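Local coordinates for protein lectin (Cicer arietinum, PDB 3V6N) that agglutinates red blood cells and binds calcium and sodium ions along the central channel of a four-bladed beta-propeller of the hemopexin fold, at residues A9-R14 against A176-K181; I64-D69 against N118-A123; E71-F76 against Y88-D93; F82-D87 against D95-G100; K130-F135 against I143-N148. One frame throughout, in Å; residues are numbered along the deposited sequence.

Contact 1 (A9-R14 against A176-K181); sequences AFRSSR and AFASHK. With NA (sodium ion), chain G.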
# COMPACT_ATOMS: atom_id res chain seq x y z
N ALA A 9 15.24 10.60 -4.17
CA ALA A 9 15.68 11.90 -3.73
C ALA A 9 14.77 12.98 -4.28
O ALA A 9 14.14 12.80 -5.33
CB ALA A 9 17.12 12.15 -4.17
N PHE A 10 14.69 14.09 -3.54
CA PHE A 10 14.06 15.30 -4.05
C PHE A 10 14.75 16.55 -3.49
O PHE A 10 15.27 16.54 -2.37
CB PHE A 10 12.53 15.30 -3.87
CG PHE A 10 12.05 15.46 -2.44
CD1 PHE A 10 11.75 14.34 -1.66
CD2 PHE A 10 11.83 16.73 -1.89
CE1 PHE A 10 11.27 14.48 -0.36
CE2 PHE A 10 11.38 16.87 -0.57
CZ PHE A 10 11.08 15.74 0.19
N ARG A 11 14.77 17.60 -4.29
CA ARG A 11 15.30 18.89 -3.90
C ARG A 11 14.34 19.53 -2.90
O ARG A 11 13.14 19.52 -3.12
CB ARG A 11 15.35 19.77 -5.15
CG ARG A 11 15.91 21.16 -4.91
CD ARG A 11 15.91 22.01 -6.16
NE ARG A 11 14.58 22.10 -6.77
CZ ARG A 11 14.37 22.50 -8.01
NH1 ARG A 11 15.41 22.84 -8.78
NH2 ARG A 11 13.14 22.55 -8.50
N SER A 12 14.87 20.06 -1.80
CA SER A 12 14.08 20.88 -0.87
C SER A 12 13.82 22.29 -1.40
O SER A 12 14.56 22.81 -2.24
CB SER A 12 14.80 21.02 0.46
OG SER A 12 13.97 21.68 1.41
N SER A 13 12.77 22.93 -0.87
CA SER A 13 12.54 24.37 -1.11
C SER A 13 13.56 25.24 -0.37
O SER A 13 13.75 26.41 -0.72
CB SER A 13 11.14 24.79 -0.69
OG SER A 13 10.99 24.60 0.72
N ARG A 14 14.21 24.70 0.67
CA ARG A 14 15.36 25.38 1.28
C ARG A 14 16.60 25.31 0.36
O ARG A 14 16.94 24.23 -0.14
CB ARG A 14 15.67 24.78 2.65
CG ARG A 14 14.50 24.78 3.63
CD ARG A 14 14.25 26.21 4.09
NE ARG A 14 13.11 26.34 4.98
CZ ARG A 14 13.19 26.38 6.30
NH1 ARG A 14 14.37 26.28 6.91
NH2 ARG A 14 12.08 26.52 7.01
N ALA A 176 17.39 10.30 -8.58
CA ALA A 176 17.75 11.61 -9.15
C ALA A 176 17.14 12.78 -8.36
O ALA A 176 16.09 12.64 -7.70
CB ALA A 176 17.30 11.70 -10.60
N PHE A 177 17.82 13.93 -8.40
CA PHE A 177 17.21 15.19 -7.99
C PHE A 177 17.75 16.37 -8.79
O PHE A 177 18.86 16.32 -9.34
CB PHE A 177 17.24 15.44 -6.45
CG PHE A 177 18.59 15.82 -5.87
CD1 PHE A 177 19.46 14.85 -5.37
CD2 PHE A 177 18.95 17.17 -5.74
CE1 PHE A 177 20.68 15.20 -4.80
CE2 PHE A 177 20.17 17.53 -5.16
CZ PHE A 177 21.04 16.55 -4.69
N ALA A 178 16.93 17.40 -8.91
CA ALA A 178 17.31 18.59 -9.63
C ALA A 178 18.06 19.53 -8.68
O ALA A 178 17.75 19.62 -7.51
CB ALA A 178 16.07 19.28 -10.21
N SER A 179 19.09 20.19 -9.19
CA SER A 179 19.87 21.11 -8.38
C SER A 179 19.14 22.43 -8.24
O SER A 179 18.24 22.74 -9.04
CB SER A 179 21.21 21.37 -9.05
OG SER A 179 22.07 22.16 -8.24
N HIS A 180 19.53 23.19 -7.22
CA HIS A 180 19.11 24.59 -7.11
C HIS A 180 19.80 25.44 -8.15
O HIS A 180 19.30 26.50 -8.51
CB HIS A 180 19.39 25.12 -5.70
CG HIS A 180 18.51 24.50 -4.63
ND1 HIS A 180 17.34 25.06 -4.23
CD2 HIS A 180 18.65 23.32 -3.89
CE1 HIS A 180 16.78 24.29 -3.27
NE2 HIS A 180 17.58 23.23 -3.06
N LYS A 181 20.95 24.99 -8.65
CA LYS A 181 21.61 25.68 -9.77
C LYS A 181 20.85 25.34 -11.05
O LYS A 181 20.71 24.16 -11.39
CB LYS A 181 23.09 25.28 -9.89
CG LYS A 181 23.92 25.54 -8.63
CD LYS A 181 23.86 27.01 -8.19
CE LYS A 181 24.58 27.26 -6.86
NZ LYS A 181 26.06 27.04 -6.92
NA NA G . 13.90 12.41 -7.49

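Contact 2 (I64-D69 against N118-A123); sequences IDCSFD and NGIDAA. With CA (calcium ion), chain D; NA (sodium ion), chain G.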
# COMPACT_ATOMS: atom_id res chain seq x y z
N ILE A 64 10.86 4.78 0.51
CA ILE A 64 10.49 5.51 -0.70
C ILE A 64 11.45 5.17 -1.83
O ILE A 64 12.69 5.24 -1.63
CB ILE A 64 10.45 7.02 -0.40
CG1 ILE A 64 9.27 7.32 0.55
CG2 ILE A 64 10.37 7.86 -1.68
CD1 ILE A 64 9.35 8.63 1.30
N ASP A 65 10.91 4.79 -2.99
CA ASP A 65 11.76 4.32 -4.10
C ASP A 65 11.83 5.26 -5.33
O ASP A 65 12.59 5.00 -6.28
CB ASP A 65 11.44 2.86 -4.48
CG ASP A 65 10.06 2.70 -5.11
OD1 ASP A 65 9.46 3.73 -5.51
OD2 ASP A 65 9.58 1.54 -5.22
N CYS A 66 11.04 6.33 -5.29
CA CYS A 66 11.11 7.40 -6.27
C CYS A 66 10.45 8.65 -5.67
O CYS A 66 9.51 8.54 -4.88
CB CYS A 66 10.38 7.01 -7.57
SG CYS A 66 10.43 8.24 -8.91
N SER A 67 10.93 9.83 -6.05
CA SER A 67 10.20 11.06 -5.72
C SER A 67 10.66 12.28 -6.46
O SER A 67 11.73 12.28 -7.11
CB SER A 67 10.18 11.35 -4.22
OG SER A 67 11.46 11.35 -3.69
N PHE A 68 9.82 13.32 -6.41
CA PHE A 68 10.15 14.61 -7.00
C PHE A 68 9.44 15.76 -6.31
O PHE A 68 8.29 15.64 -5.94
CB PHE A 68 9.90 14.67 -8.53
CG PHE A 68 8.49 14.31 -8.97
CD1 PHE A 68 7.53 15.30 -9.15
CD2 PHE A 68 8.16 12.99 -9.33
CE1 PHE A 68 6.25 14.98 -9.60
CE2 PHE A 68 6.88 12.67 -9.79
CZ PHE A 68 5.93 13.66 -9.93
N ASP A 69 10.17 16.85 -6.16
CA ASP A 69 9.65 18.15 -5.77
C ASP A 69 8.64 18.63 -6.78
O ASP A 69 8.78 18.38 -8.00
CB ASP A 69 10.81 19.16 -5.71
CG ASP A 69 10.42 20.47 -5.07
OD1 ASP A 69 9.78 20.46 -3.98
OD2 ASP A 69 10.76 21.53 -5.64
N ASN A 118 3.78 -0.13 -12.88
CA ASN A 118 4.17 -1.00 -11.77
C ASN A 118 5.22 -0.38 -10.83
O ASN A 118 5.55 -0.95 -9.80
CB ASN A 118 4.62 -2.37 -12.28
CG ASN A 118 3.51 -3.12 -13.00
OD1 ASN A 118 3.76 -3.77 -14.02
ND2 ASN A 118 2.28 -3.01 -12.50
N GLY A 119 5.71 0.80 -11.19
CA GLY A 119 6.76 1.44 -10.42
C GLY A 119 7.58 2.38 -11.28
O GLY A 119 7.67 2.23 -12.52
N ILE A 120 8.16 3.38 -10.63
CA ILE A 120 9.07 4.31 -11.30
C ILE A 120 10.43 4.21 -10.62
O ILE A 120 10.49 4.10 -9.38
CB ILE A 120 8.49 5.74 -11.29
CG1 ILE A 120 7.03 5.66 -11.79
CG2 ILE A 120 9.36 6.69 -12.11
CD1 ILE A 120 6.28 6.98 -11.88
N ASP A 121 11.51 4.21 -11.41
CA ASP A 121 12.88 4.13 -10.88
C ASP A 121 13.36 5.45 -10.24
O ASP A 121 13.95 5.44 -9.17
CB ASP A 121 13.88 3.77 -11.98
CG ASP A 121 13.76 2.32 -12.46
OD1 ASP A 121 13.21 1.46 -11.74
OD2 ASP A 121 14.24 2.04 -13.57
N ALA A 122 13.14 6.56 -10.94
CA ALA A 122 13.78 7.84 -10.64
C ALA A 122 13.00 8.96 -11.30
O ALA A 122 12.29 8.74 -12.29
CB ALA A 122 15.24 7.85 -11.12
N ALA A 123 13.12 10.17 -10.75
CA ALA A 123 12.40 11.32 -11.28
C ALA A 123 13.10 12.59 -10.87
O ALA A 123 13.71 12.65 -9.80
CB ALA A 123 10.97 11.32 -10.78
CA CA D . 14.62 4.24 -7.23
NA NA G . 13.90 12.41 -7.49
O HOH W 1 7.81 3.32 -7.81
O HOH W 2 9.51 1.02 -8.16
O HOH W 3 12.66 2.72 -7.69
O HOH W 4 15.56 2.41 -8.39

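Contact 3 (E71-F76 against Y88-D93); sequences EYNEAF and YAPHSD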
# COMPACT_ATOMS: atom_id res chain seq x y z
N GLU A 71 6.09 22.03 -6.19
CA GLU A 71 6.17 23.45 -5.90
C GLU A 71 5.87 23.63 -4.42
O GLU A 71 5.26 22.76 -3.78
CB GLU A 71 5.17 24.26 -6.74
CG GLU A 71 5.54 24.43 -8.22
CD GLU A 71 6.38 25.66 -8.50
OE1 GLU A 71 6.65 26.44 -7.56
OE2 GLU A 71 6.74 25.89 -9.68
N TYR A 72 6.30 24.76 -3.89
CA TYR A 72 6.19 25.07 -2.48
C TYR A 72 6.87 23.98 -1.67
O TYR A 72 8.03 23.64 -1.93
CB TYR A 72 4.72 25.28 -2.08
CG TYR A 72 4.14 26.42 -2.86
CD1 TYR A 72 3.28 26.20 -3.94
CD2 TYR A 72 4.50 27.74 -2.56
CE1 TYR A 72 2.77 27.26 -4.67
CE2 TYR A 72 3.99 28.81 -3.28
CZ TYR A 72 3.13 28.56 -4.34
OH TYR A 72 2.63 29.63 -5.06
N ASN A 73 6.15 23.41 -0.73
CA ASN A 73 6.74 22.38 0.10
C ASN A 73 6.09 21.03 -0.16
O ASN A 73 5.94 20.23 0.75
CB ASN A 73 6.59 22.76 1.57
CG ASN A 73 7.32 24.04 1.91
OD1 ASN A 73 8.41 24.30 1.41
ND2 ASN A 73 6.73 24.85 2.80
N GLU A 74 5.69 20.78 -1.40
CA GLU A 74 5.00 19.54 -1.72
C GLU A 74 5.81 18.66 -2.65
O GLU A 74 6.42 19.16 -3.58
CB GLU A 74 3.59 19.83 -2.26
CG GLU A 74 2.74 20.67 -1.30
CD GLU A 74 1.43 21.11 -1.91
OE1 GLU A 74 1.04 20.59 -2.97
OE2 GLU A 74 0.77 21.99 -1.33
N ALA A 75 5.81 17.36 -2.38
CA ALA A 75 6.52 16.37 -3.21
C ALA A 75 5.67 15.12 -3.48
O ALA A 75 4.84 14.75 -2.66
CB ALA A 75 7.82 15.97 -2.53
N PHE A 76 5.88 14.49 -4.64
CA PHE A 76 5.31 13.18 -4.91
C PHE A 76 6.32 12.16 -4.43
O PHE A 76 7.53 12.29 -4.68
CB PHE A 76 5.00 12.95 -6.41
CG PHE A 76 3.64 13.46 -6.84
CD1 PHE A 76 2.49 12.71 -6.61
CD2 PHE A 76 3.51 14.69 -7.48
CE1 PHE A 76 1.24 13.18 -6.99
CE2 PHE A 76 2.27 15.18 -7.86
CZ PHE A 76 1.12 14.43 -7.62
N TYR A 88 6.03 18.15 2.87
CA TYR A 88 7.20 17.68 3.63
C TYR A 88 7.70 18.71 4.66
O TYR A 88 8.65 18.43 5.41
CB TYR A 88 8.33 17.19 2.71
CG TYR A 88 8.87 18.22 1.72
CD1 TYR A 88 8.33 18.32 0.43
CD2 TYR A 88 9.93 19.07 2.07
CE1 TYR A 88 8.81 19.24 -0.47
CE2 TYR A 88 10.41 20.01 1.17
CZ TYR A 88 9.86 20.08 -0.10
OH TYR A 88 10.34 21.00 -1.01
N ALA A 89 7.07 19.89 4.70
CA ALA A 89 7.21 20.85 5.81
C ALA A 89 8.63 20.92 6.37
O ALA A 89 8.86 20.50 7.50
CB ALA A 89 6.23 20.48 6.92
N PRO A 90 9.57 21.46 5.58
CA PRO A 90 11.00 21.39 5.89
C PRO A 90 11.35 21.90 7.27
O PRO A 90 10.92 23.00 7.65
CB PRO A 90 11.64 22.31 4.84
CG PRO A 90 10.63 22.48 3.77
CD PRO A 90 9.29 22.31 4.41
N HIS A 91 12.12 21.12 8.02
CA HIS A 91 12.64 21.56 9.33
C HIS A 91 11.57 21.72 10.38
O HIS A 91 11.79 22.39 11.38
CB HIS A 91 13.40 22.88 9.20
CG HIS A 91 14.64 22.78 8.36
ND1 HIS A 91 15.88 22.89 8.88
CD2 HIS A 91 14.81 22.56 6.99
CE1 HIS A 91 16.79 22.76 7.89
NE2 HIS A 91 16.13 22.55 6.74
N SER A 92 10.40 21.13 10.16
CA SER A 92 9.32 21.25 11.14
C SER A 92 8.59 19.93 11.40
O SER A 92 8.98 18.87 10.89
CB SER A 92 8.33 22.36 10.76
OG SER A 92 7.39 21.92 9.79
N ASP A 93 7.54 20.05 12.21
CA ASP A 93 6.74 18.94 12.71
C ASP A 93 5.56 18.68 11.78
O ASP A 93 4.89 17.66 11.89
CB ASP A 93 6.18 19.36 14.07
CG ASP A 93 6.48 18.36 15.17
OD1 ASP A 93 7.32 17.45 14.94
OD2 ASP A 93 5.89 18.51 16.26

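Contact 4 (F82-D87 against D95-G100); sequences FCARID and DKIISG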
# COMPACT_ATOMS: atom_id res chain seq x y z
N PHE A 82 2.46 2.33 -5.87
CA PHE A 82 1.68 3.33 -5.13
C PHE A 82 2.42 4.67 -5.03
O PHE A 82 3.63 4.70 -5.02
CB PHE A 82 1.35 2.83 -3.72
CG PHE A 82 0.49 1.60 -3.72
CD1 PHE A 82 1.07 0.33 -3.65
CD2 PHE A 82 -0.89 1.70 -3.81
CE1 PHE A 82 0.27 -0.81 -3.67
CE2 PHE A 82 -1.68 0.56 -3.82
CZ PHE A 82 -1.10 -0.69 -3.75
N CYS A 83 1.66 5.76 -4.97
CA CYS A 83 2.23 7.07 -4.79
C CYS A 83 1.37 7.96 -3.89
O CYS A 83 0.20 7.66 -3.63
CB CYS A 83 2.46 7.75 -6.15
SG CYS A 83 0.98 7.93 -7.14
N ALA A 84 1.95 9.05 -3.41
CA ALA A 84 1.22 10.01 -2.60
C ALA A 84 1.79 11.41 -2.82
O ALA A 84 2.97 11.55 -3.18
CB ALA A 84 1.28 9.64 -1.11
N ARG A 85 0.96 12.43 -2.64
CA ARG A 85 1.43 13.81 -2.62
C ARG A 85 1.56 14.26 -1.17
O ARG A 85 0.58 14.20 -0.41
CB ARG A 85 0.48 14.73 -3.39
CG ARG A 85 1.06 16.12 -3.62
CD ARG A 85 -0.01 17.19 -3.60
NE ARG A 85 -0.93 17.18 -4.75
CZ ARG A 85 -0.75 17.83 -5.91
NH1 ARG A 85 0.36 18.54 -6.14
NH2 ARG A 85 -1.69 17.76 -6.86
N ILE A 86 2.75 14.68 -0.76
CA ILE A 86 2.93 15.10 0.63
C ILE A 86 3.39 16.56 0.80
O ILE A 86 4.01 17.14 -0.08
CB ILE A 86 3.91 14.19 1.43
CG1 ILE A 86 5.32 14.19 0.78
CG2 ILE A 86 3.33 12.79 1.62
CD1 ILE A 86 6.41 13.72 1.74
N ASP A 87 3.04 17.13 1.96
CA ASP A 87 3.64 18.37 2.40
C ASP A 87 4.79 17.95 3.31
O ASP A 87 4.56 17.43 4.39
CB ASP A 87 2.62 19.21 3.17
CG ASP A 87 3.20 20.52 3.74
OD1 ASP A 87 4.44 20.68 3.86
OD2 ASP A 87 2.40 21.38 4.13
N ASP A 95 4.56 17.81 8.69
CA ASP A 95 4.38 17.00 7.47
C ASP A 95 2.98 16.37 7.40
O ASP A 95 2.42 15.99 8.43
CB ASP A 95 5.43 15.90 7.37
CG ASP A 95 5.47 15.04 8.60
OD1 ASP A 95 5.81 15.58 9.67
OD2 ASP A 95 5.13 13.85 8.52
N LYS A 96 2.42 16.26 6.20
CA LYS A 96 1.12 15.62 6.05
C LYS A 96 0.92 15.05 4.65
O LYS A 96 1.49 15.54 3.68
CB LYS A 96 -0.02 16.59 6.41
CG LYS A 96 -0.35 17.57 5.29
CD LYS A 96 -0.71 18.94 5.85
CE LYS A 96 -1.30 19.84 4.79
NZ LYS A 96 -1.72 21.14 5.38
N ILE A 97 0.11 14.00 4.55
CA ILE A 97 -0.31 13.50 3.25
C ILE A 97 -1.44 14.38 2.72
O ILE A 97 -2.47 14.53 3.37
CB ILE A 97 -0.73 12.02 3.30
CG1 ILE A 97 0.45 11.15 3.78
CG2 ILE A 97 -1.24 11.55 1.93
CD1 ILE A 97 0.14 9.67 3.93
N ILE A 98 -1.24 14.96 1.55
CA ILE A 98 -2.28 15.77 0.92
C ILE A 98 -3.22 14.89 0.09
O ILE A 98 -4.44 15.03 0.19
CB ILE A 98 -1.67 16.88 0.05
CG1 ILE A 98 -0.86 17.83 0.93
CG2 ILE A 98 -2.76 17.65 -0.70
CD1 ILE A 98 0.07 18.73 0.15
N SER A 99 -2.64 13.99 -0.72
CA SER A 99 -3.39 13.10 -1.62
C SER A 99 -2.82 11.70 -1.54
O SER A 99 -1.62 11.52 -1.70
CB SER A 99 -3.23 13.53 -3.07
OG SER A 99 -4.17 14.50 -3.45
N GLY A 100 -3.69 10.72 -1.35
CA GLY A 100 -3.29 9.33 -1.50
C GLY A 100 -3.22 8.59 -0.18
O GLY A 100 -3.74 9.08 0.82

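Contact 5 (K130-F135 against I143-N148); sequences KEVYLF and IDYLTN. With SO4 (sulfate ion), chain H.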
# COMPACT_ATOMS: atom_id res chain seq x y z
N LYS A 130 5.70 23.31 -15.22
CA LYS A 130 5.38 22.32 -14.19
C LYS A 130 5.80 20.93 -14.67
O LYS A 130 5.12 19.95 -14.42
CB LYS A 130 3.88 22.35 -13.87
CG LYS A 130 3.34 23.72 -13.45
CD LYS A 130 3.71 24.03 -12.01
CE LYS A 130 2.85 25.13 -11.39
NZ LYS A 130 3.31 26.47 -11.84
N GLU A 131 6.94 20.86 -15.35
CA GLU A 131 7.36 19.62 -16.00
C GLU A 131 8.26 18.77 -15.11
O GLU A 131 8.97 19.29 -14.26
CB GLU A 131 8.01 19.92 -17.36
CG GLU A 131 7.05 20.66 -18.30
CD GLU A 131 7.54 20.76 -19.74
OE1 GLU A 131 8.59 20.16 -20.09
OE2 GLU A 131 6.86 21.44 -20.53
N VAL A 132 8.19 17.45 -15.33
CA VAL A 132 8.94 16.45 -14.58
C VAL A 132 9.43 15.36 -15.52
O VAL A 132 8.71 14.93 -16.42
CB VAL A 132 8.05 15.75 -13.51
CG1 VAL A 132 8.90 14.86 -12.61
CG2 VAL A 132 7.32 16.78 -12.68
N TYR A 133 10.67 14.91 -15.31
CA TYR A 133 11.19 13.77 -16.03
C TYR A 133 11.12 12.53 -15.15
O TYR A 133 11.50 12.57 -13.98
CB TYR A 133 12.62 14.04 -16.47
CG TYR A 133 12.75 15.15 -17.49
CD1 TYR A 133 12.55 14.89 -18.85
CD2 TYR A 133 13.04 16.46 -17.10
CE1 TYR A 133 12.67 15.89 -19.79
CE2 TYR A 133 13.17 17.47 -18.05
CZ TYR A 133 12.97 17.18 -19.39
OH TYR A 133 13.08 18.14 -20.35
N LEU A 134 10.63 11.42 -15.70
CA LEU A 134 10.49 10.18 -14.96
C LEU A 134 11.15 9.04 -15.71
O LEU A 134 11.07 8.98 -16.94
CB LEU A 134 9.02 9.85 -14.66
CG LEU A 134 8.27 10.96 -13.91
CD1 LEU A 134 7.46 11.76 -14.91
CD2 LEU A 134 7.35 10.41 -12.82
N PHE A 135 11.78 8.13 -14.97
CA PHE A 135 12.62 7.10 -15.58
C PHE A 135 12.18 5.71 -15.14
O PHE A 135 11.97 5.49 -13.93
CB PHE A 135 14.11 7.31 -15.22
CG PHE A 135 14.66 8.64 -15.67
CD1 PHE A 135 15.21 8.79 -16.94
CD2 PHE A 135 14.61 9.76 -14.83
CE1 PHE A 135 15.71 10.02 -17.36
CE2 PHE A 135 15.12 10.98 -15.25
CZ PHE A 135 15.67 11.12 -16.52
N ILE A 143 6.25 14.69 -18.16
CA ILE A 143 4.86 15.01 -17.79
C ILE A 143 4.73 16.41 -17.24
O ILE A 143 5.72 17.03 -16.86
CB ILE A 143 4.28 14.03 -16.73
CG1 ILE A 143 4.92 14.26 -15.34
CG2 ILE A 143 4.45 12.59 -17.19
CD1 ILE A 143 4.11 13.76 -14.16
N ASP A 144 3.50 16.91 -17.22
CA ASP A 144 3.16 18.15 -16.54
C ASP A 144 2.33 17.71 -15.36
O ASP A 144 1.23 17.16 -15.54
CB ASP A 144 2.37 19.08 -17.48
CG ASP A 144 1.96 20.40 -16.83
OD1 ASP A 144 1.52 20.42 -15.66
OD2 ASP A 144 2.04 21.43 -17.50
N TYR A 145 2.83 17.92 -14.14
CA TYR A 145 2.09 17.46 -12.95
C TYR A 145 0.83 18.31 -12.64
O TYR A 145 -0.10 17.82 -12.03
CB TYR A 145 3.02 17.30 -11.72
CG TYR A 145 3.36 18.62 -11.05
CD1 TYR A 145 4.59 19.24 -11.27
CD2 TYR A 145 2.43 19.25 -10.21
CE1 TYR A 145 4.88 20.46 -10.68
CE2 TYR A 145 2.71 20.47 -9.62
CZ TYR A 145 3.93 21.07 -9.86
OH TYR A 145 4.20 22.28 -9.25
N LEU A 146 0.80 19.58 -13.07
CA LEU A 146 -0.35 20.45 -12.80
C LEU A 146 -1.57 20.06 -13.65
O LEU A 146 -2.68 19.93 -13.13
CB LEU A 146 -0.00 21.93 -13.01
CG LEU A 146 -0.84 23.03 -12.33
CD1 LEU A 146 -0.57 23.08 -10.82
CD2 LEU A 146 -0.56 24.41 -12.93
N THR A 147 -1.36 19.86 -14.94
CA THR A 147 -2.47 19.49 -15.82
C THR A 147 -2.64 17.98 -15.96
O THR A 147 -3.60 17.51 -16.57
CB THR A 147 -2.30 20.12 -17.20
OG1 THR A 147 -1.13 19.57 -17.82
CG2 THR A 147 -2.12 21.64 -17.08
N ASN A 148 -1.70 17.22 -15.39
CA ASN A 148 -1.75 15.76 -15.39
C ASN A 148 -1.68 15.20 -16.83
O ASN A 148 -2.51 14.39 -17.26
CB ASN A 148 -2.99 15.29 -14.63
CG ASN A 148 -2.86 13.88 -14.09
OD1 ASN A 148 -1.86 13.54 -13.46
ND2 ASN A 148 -3.87 13.07 -14.31
S SO4 H . 14.04 16.38 -23.37
O1 SO4 H . 14.81 16.61 -24.61
O2 SO4 H . 13.49 17.64 -22.86
O3 SO4 H . 12.96 15.43 -23.66
O4 SO4 H . 15.06 15.84 -22.45
O HOH W 5 4.02 23.15 -17.69

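Contact 1 (A9-R14 against A176-K181)
Ala9 and Ala176 sit on two strands that run side by side in the same direction, their axes 5.4 Å apart and 3° from parallel, with Phe10 level with Phe177. No backbone ladder joins them; instead Ala9 O and Ala176 O both turn to one sodium ion, each 2.2 Å from the metal, which lets the two oxygens lie 3.1 Å apart. Ser67 and Ala123 bring their carbonyls to the same ion, one residue from each of the four innermost strands, as befits the central channel of a four-bladed hemopexin propeller. Next to the metal, Ala9 CB rests against Phe177 CD1 (3.8 Å). Farther out Arg11 bridges the gap. With CG anti to the backbone N (chi1 -179°) and a bend at chi3, the chain passes Ala178 O and ends with NH1 donating to Ser179 O at 2.8 Å. The bond is bent at the hydrogen (140°); Ser179 O lies in the guanidinium plane, although NH1 stands above the carbonyl plane. Ala178 CB lies over one face of the guanidinium, near its rim. On the way, Arg11 CG makes a CH-pi contact over the face of the His180 imidazole, 3.6 Å from the ring centroid. Ser12 and Ser179 each form an ST turn where their strands end.

Contact 2 (I64-D69 against N118-A123)
Cys66 carries the side-chain contact with Ile120 and Ala123. Its SG is anti to the backbone N (chi1 -178°), which sends the sulfur across to Ala123 CB at 3.6 Å and Ile120 CG2 at 3.7 Å. Ala123 CB is also met by Phe68: chi1 of 56° sets the ring between its own backbone N and carbonyl carbon, and CD2 comes within 3.6 Å of the methyl. Asp65 takes a similar first torsion, but its carboxylate reaches the other segment through water: a water 2.9 Å from Asp65 OD1, which can donate to it, accepts from Ile120 N, while OD2 is held by Glu80 N. The backbone oxygens meet at metals. Asp65 O and Asp121 O each lie 2.4 Å from calcium, and Ser67 O and Ala123 O bind sodium; Asn7 with Asp174, and Ala9 with Ala176, complete the protein ligands of the two sites. Carbonyls as close as 3.2 Å, Asp65 O to Asp121 O, would be expected to repel, so the cations presumably offset that repulsion and tie together the inner strands and the loops leading into them.

Contact 3 (E71-F76 against Y88-D93)
Tyr88 N donates to Asn73 O at 3.0 Å, nearly in line with the carbonyl bond, and the tyrosine then folds back over the same peptide. Its CG stands between backbone N and carbonyl carbon (chi1 59°), which carries CD1 to 3.1 Å from Asn73 O and 3.8 Å from Ala75 CB, while the hydroxyl bonds to Asp69 OD1. The Tyr88 ring also meets Phe10 of the adjoining blade. Beyond Tyr88 the chain makes a type II turn from Ala89 to Ser92, in which Ala89 O is gripped by Ser92 N and Ser92 OG, both arriving from the same face of the carbonyl plane. Within it Pro90 lies against Asn73: Pro90 CD is 3.6 Å from Asn73 CG, the two side chains crossing at about a right angle. The amide oxygen of Asn73 is taken up by Ser13 OG. Placed where strand 82-87 runs out into the loop before strand 96-103, this is the open end of the hairpin of strands 74-79 and 82-87 in one propeller blade, with an aromatic residue inserted between that blade and its neighbour.

Contact 4 (F82-D87 against D95-G100)
Arg85 O accepts two backbone N-H groups from the neighbouring strand, Ile98 N at 2.8 Å and Ser99 N at 3.2 Å, both in its carbonyl plane and the second on a lone pair. Arg85 N donates to Ser99 O (2.9 Å). Two more bonds pair Asp87 with Lys96: Asp87 N donates to Lys96 O at 2.8 Å and Lys96 N to Asp87 O at 3.0 Å. Between these hydrogen-bonded pairs lies the non-hydrogen-bonded pair of Ile86 and Ile97. Because Ile98 and Ser99 both face Arg85, the register slips by one residue, a classic beta bulge. The chain also turns a corner at Ser99. These are the two outer strands of a four-stranded antiparallel propeller blade. CA-H groups also approach carbonyls: Ala84 CA on Ser99 O, Ile86 CA on Lys96 O and Asp95 CA on Asp87 O. Asp87 OD1 takes the N-H of Ala89; OD2 stays 4.3 Å from Lys96 NZ, opposite charges beyond salt-bridge range. Asp95 OD2 bonds to Ser53 OG. On one face of the sheet Arg85, with CG anti to the backbone N (chi1 -169°) and bends at chi2 and chi3, lays CD against Ile98 CG2, and its NH1 forms a long, weak ion pair with Glu74 OE1. On the other, Ile86 CG2 meets Ile97 CG1 at 4.0 Å, and Ile97 also packs on Lys56 of the second subunit.

Contact 5 (K130-F135 against I143-N148)
Val132 and Ile143 exchange two backbone bonds, Val132 N to Ile143 O at 2.9 Å and Ile143 N to Val132 O at 3.0 Å, making an antiparallel hydrogen-bonded pair. One step on, Glu131 faces Asp144 as a non-hydrogen-bonded pair, and Tyr145 N donates to Lys130 O at 3.1 Å. A water links the same end of the hairpin, accepting from Lys130 N and donating to Asp144 OD2 at 2.6 Å. The other carboxylate oxygen, Asp144 OD1, takes Thr147 N from above its plane; this Asx motif starts the turn that follows the strand. Outside these bonds the Lys130 chain, kinked at chi2 (-78°), spreads over Tyr145 and Leu146. Its CB lies over the face of the tyrosine ring in a CH-pi contact, CD comes to 3.3 Å from Tyr145 OH, and CE touches Leu146 CD2. Val132 CG2 reaches the edge of the same ring, the side chains crossing at about a right angle. Deeper in the blade Leu134 CD1 packs on Ile143 CG1 at 3.6 Å, and Phe68 of the preceding blade closes over Val132 and Leu134. Glu131 is paired with Arg142 through a salt bridge. The chemistry divides by position: backbone hydrogen bonds and apolar branches join Val132, Leu134 and Ile143, whereas the aliphatic part of Lys130 lies over the tyrosine ring while the water and Asp144 satisfy Lys130 N and Thr147 N.

How the contacts relate
Contact 1 joins the inner strands 6-11 and 175-178 and encloses the other four along the chain, bringing early and late parts of the sequence together. Contact 2, about 14 Å away between centres, joins inner strands 66-69 and 122-125; both reach the sodium ion, and together they bring all four blades to the channel. Contacts 3 and 4, about 10 Å apart between centres, alternate along the chain and belong to the blade of strands 66-69, 74-79, 82-87 and 96-103, nested inside the loop that contact 2 closes. Contact 5 follows in the next sheet, whose strand 131-136 pairs with strand 122-125 of contact 2. Contacts 3 to 5 thus lie within blades, whereas contact 1, joining the first and last blades, closes the ring.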